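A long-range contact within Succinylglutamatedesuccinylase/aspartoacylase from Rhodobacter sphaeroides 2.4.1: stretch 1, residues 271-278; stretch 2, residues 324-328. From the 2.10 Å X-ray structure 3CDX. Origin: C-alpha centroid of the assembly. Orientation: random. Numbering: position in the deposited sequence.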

ATOM      1  N   MET A 271      -8.172 -29.103  10.224  1.00 34.37           N
ATOM      2  CA  MET A 271      -8.520 -27.730   9.922  1.00 33.97           C
ATOM      3  C   MET A 271      -8.569 -26.861  11.190  1.00 33.41           C
ATOM      4  O   MET A 271      -9.008 -27.308  12.250  1.00 32.87           O
ATOM      5  N   ALA A 272      -8.090 -25.624  11.084  1.00 32.44           N
ATOM      6  CA  ALA A 272      -8.263 -24.638  12.160  1.00 31.73           C
ATOM      7  C   ALA A 272      -9.693 -24.030  12.178  1.00 31.55           C
ATOM      8  O   ALA A 272     -10.093 -23.365  11.205  1.00 31.14           O
ATOM      9  N   PRO A 273     -10.459 -24.243  13.273  1.00 30.74           N
ATOM     10  CA  PRO A 273     -11.793 -23.624  13.310  1.00 31.01           C
ATOM     11  C   PRO A 273     -11.755 -22.180  13.767  1.00 30.73           C
ATOM     12  O   PRO A 273     -12.738 -21.449  13.623  1.00 30.54           O
ATOM     13  N   ARG A 274     -10.639 -21.783  14.364  1.00 30.01           N
ATOM     14  CA  ARG A 274     -10.500 -20.426  14.841  1.00 30.43           C
ATOM     15  C   ARG A 274      -9.140 -19.880  14.439  1.00 29.54           C
ATOM     16  O   ARG A 274      -8.177 -20.629  14.254  1.00 29.37           O
ATOM     17  N   THR A 275      -9.084 -18.567  14.270  1.00 29.36           N
ATOM     18  CA  THR A 275      -7.806 -17.867  14.147  1.00 28.87           C
ATOM     19  C   THR A 275      -7.057 -17.827  15.494  1.00 28.81           C
ATOM     20  O   THR A 275      -7.617 -17.466  16.526  1.00 29.27           O
ATOM     21  N   GLY A 276      -5.807 -18.267  15.501  1.00 28.52           N
ATOM     22  CA  GLY A 276      -4.986 -18.090  16.681  1.00 27.54           C
ATOM     23  C   GLY A 276      -3.603 -18.666  16.475  1.00 27.26           C
ATOM     24  O   GLY A 276      -3.193 -18.884  15.348  1.00 27.73           O
ATOM     25  N   LEU A 277      -2.904 -18.929  17.572  1.00 27.02           N
ATOM     26  CA  LEU A 277      -1.525 -19.397  17.553  1.00 26.62           C
ATOM     27  C   LEU A 277      -1.506 -20.922  17.701  1.00 26.75           C
ATOM     28  O   LEU A 277      -1.741 -21.481  18.793  1.00 26.19           O
ATOM     29  N   PHE A 278      -1.226 -21.585  16.593  1.00 27.17           N
ATOM     30  CA  PHE A 278      -1.242 -23.028  16.575  1.00 27.35           C
ATOM     31  C   PHE A 278       0.082 -23.687  16.927  1.00 27.66           C
ATOM     32  O   PHE A 278       1.088 -23.492  16.247  1.00 28.08           O
ATOM     33  N   PRO A 324       2.942 -21.070   9.225  1.00 27.84           N
ATOM     34  CA  PRO A 324       2.876 -19.907  10.153  1.00 27.90           C
ATOM     35  C   PRO A 324       2.428 -20.307  11.556  1.00 27.64           C
ATOM     36  O   PRO A 324       1.527 -21.127  11.694  1.00 26.38           O
ATOM     37  N   GLY A 325       3.036 -19.713  12.584  1.00 27.19           N
ATOM     38  CA  GLY A 325       2.496 -19.841  13.934  1.00 26.70           C
ATOM     39  C   GLY A 325       1.062 -19.352  14.037  1.00 27.91           C
ATOM     40  O   GLY A 325       0.182 -20.050  14.561  1.00 28.16           O
ATOM     41  N   ARG A 326       0.803 -18.137  13.566  1.00 27.42           N
ATOM     42  CA  ARG A 326      -0.536 -17.622  13.652  1.00 28.02           C
ATOM     43  C   ARG A 326      -1.341 -18.155  12.462  1.00 28.32           C
ATOM     44  O   ARG A 326      -1.044 -17.836  11.313  1.00 28.13           O
ATOM     45  N   VAL A 327      -2.335 -19.001  12.738  1.00 27.99           N
ATOM     46  CA  VAL A 327      -3.129 -19.618  11.680  1.00 28.24           C
ATOM     47  C   VAL A 327      -4.463 -18.900  11.581  1.00 29.03           C
ATOM     48  O   VAL A 327      -4.918 -18.307  12.550  1.00 30.16           O
ATOM     49  N   THR A 328      -5.082 -18.962  10.406  1.00 29.48           N
ATOM     50  CA  THR A 328      -6.346 -18.313  10.180  1.00 29.90           C
ATOM     51  C   THR A 328      -7.431 -19.389  10.145  1.00 29.62           C
ATOM     52  O   THR A 328      -7.214 -20.454   9.576  1.00 29.81           O
TER

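Glycine sits at the centre of this antiparallel contact: Gly-276, with no side chain, pairs with Val-327 through two backbone hydrogen bonds, Val-327 N to Gly-276 O at 2.7 Å and Gly-276 N to Val-327 O at 3.1 Å. A third, Phe-278 N to Gly-325 O at 2.9 Å, extends the ladder. Val-327 (chi1 m) has the largest area covered by the opposing stretch. Its CG2 lies 3.9 Å from Ala-272 CB, which points toward the other stretch, and its CG1 lies 3.7 Å from Phe-278 CB; the Phe-278 ring (chi1 t) leads away. On the other face of the sheet, Leu-277 (t, p) and Arg-326 are paired without mutual backbone hydrogen bonds. Leu-277 CD1 reaches back to 3.4 Å from Gly-325 O. Arg-326, with chi1 to chi3 all t, extends until its guanidinium reaches Thr-275 (m), whose CG2 lies over one face, 3.7 Å from Arg-326 NH2, and 3.3 Å from Val-327 O. Thr-275 OG1 packs 3.7 Å from CG2 of Thr-328 (m). Water 1 donates to Thr-275 O at 2.7 Å and accepts a weak bond from Arg-326 NH1 at 3.4 Å, tying the arginine to the loop. Water 2 sits between the backbones, 2.8 Å from both Phe-278 O and Pro-324 O.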

ATOM      1  CB  MET A 271      -9.863 -27.720   9.198  1.00 34.82           C
ATOM      2  CG  MET A 271      -9.892 -28.607   7.917  1.00 36.45           C
ATOM      3  SD  MET A 271      -8.876 -28.084   6.530  1.00 36.69           S
ATOM      4  CE  MET A 271      -9.628 -26.528   6.076  1.00 40.50           C
ATOM      5  CB  ALA A 272      -7.215 -23.515  12.025  1.00 31.42           C
ATOM      6  CB  PRO A 273     -12.550 -24.479  14.341  1.00 31.35           C
ATOM      7  CG  PRO A 273     -11.542 -25.503  14.871  1.00 30.20           C
ATOM      8  CD  PRO A 273     -10.206 -25.064  14.469  1.00 30.59           C
ATOM      9  CB  ARG A 274     -10.703 -20.324  16.367  1.00 31.19           C
ATOM     10  CG  ARG A 274     -12.102 -20.691  16.919  1.00 34.70           C
ATOM     11  CD  ARG A 274     -13.238 -19.683  16.574  1.00 39.74           C
ATOM     12  NE  ARG A 274     -14.542 -20.242  16.941  1.00 43.94           N
ATOM     13  CZ  ARG A 274     -15.727 -19.897  16.421  1.00 48.91           C
ATOM     14  NH1 ARG A 274     -15.835 -18.970  15.475  1.00 49.20           N
ATOM     15  NH2 ARG A 274     -16.830 -20.507  16.855  1.00 50.83           N
ATOM     16  CB  THR A 275      -8.042 -16.484  13.550  1.00 28.39           C
ATOM     17  OG1 THR A 275      -8.577 -16.663  12.233  1.00 26.55           O
ATOM     18  CG2 THR A 275      -6.717 -15.663  13.458  1.00 28.93           C
ATOM     19  CB  LEU A 277      -0.704 -18.689  18.660  1.00 26.39           C
ATOM     20  CG  LEU A 277       0.751 -19.159  18.935  1.00 27.57           C
ATOM     21  CD1 LEU A 277       1.526 -19.468  17.669  1.00 23.76           C
ATOM     22  CD2 LEU A 277       1.528 -18.132  19.777  1.00 26.63           C
ATOM     23  CB  PHE A 278      -1.769 -23.567  15.246  1.00 27.73           C
ATOM     24  CG  PHE A 278      -1.738 -25.067  15.160  1.00 27.73           C
ATOM     25  CD1 PHE A 278      -2.715 -25.821  15.797  1.00 28.68           C
ATOM     26  CD2 PHE A 278      -0.714 -25.717  14.470  1.00 29.01           C
ATOM     27  CE1 PHE A 278      -2.682 -27.228  15.752  1.00 28.95           C
ATOM     28  CE2 PHE A 278      -0.667 -27.117  14.404  1.00 28.47           C
ATOM     29  CZ  PHE A 278      -1.654 -27.872  15.053  1.00 28.94           C
ATOM     30  CB  PRO A 324       1.786 -18.991   9.558  1.00 27.63           C
ATOM     31  CG  PRO A 324       1.437 -19.536   8.245  1.00 28.82           C
ATOM     32  CD  PRO A 324       2.095 -20.891   8.021  1.00 27.74           C
ATOM     33  CB  ARG A 326      -0.519 -16.096  13.733  1.00 26.99           C
ATOM     34  CG  ARG A 326      -1.938 -15.461  13.775  1.00 30.15           C
ATOM     35  CD  ARG A 326      -1.838 -13.998  14.194  1.00 30.78           C
ATOM     36  NE  ARG A 326      -3.091 -13.259  14.117  1.00 35.76           N
ATOM     37  CZ  ARG A 326      -4.104 -13.379  14.981  1.00 40.31           C
ATOM     38  NH1 ARG A 326      -4.045 -14.256  16.000  1.00 39.06           N
ATOM     39  NH2 ARG A 326      -5.193 -12.624  14.827  1.00 39.57           N
ATOM     40  CB  VAL A 327      -3.398 -21.154  11.931  1.00 28.75           C
ATOM     41  CG1 VAL A 327      -2.059 -21.979  11.896  1.00 28.59           C
ATOM     42  CG2 VAL A 327      -4.157 -21.373  13.244  1.00 26.48           C
ATOM     43  CB  THR A 328      -6.324 -17.484   8.865  1.00 30.53           C
ATOM     44  OG1 THR A 328      -5.274 -16.518   8.932  1.00 31.24           O
ATOM     45  CG2 THR A 328      -7.634 -16.702   8.668  1.00 29.96           C
TER
HETATM   46  O   HOH W   1      -6.665 -15.328  17.795  1.00 35.29           O
HETATM   47  O   HOH W   2       1.600 -23.306  13.506  1.00 27.74           O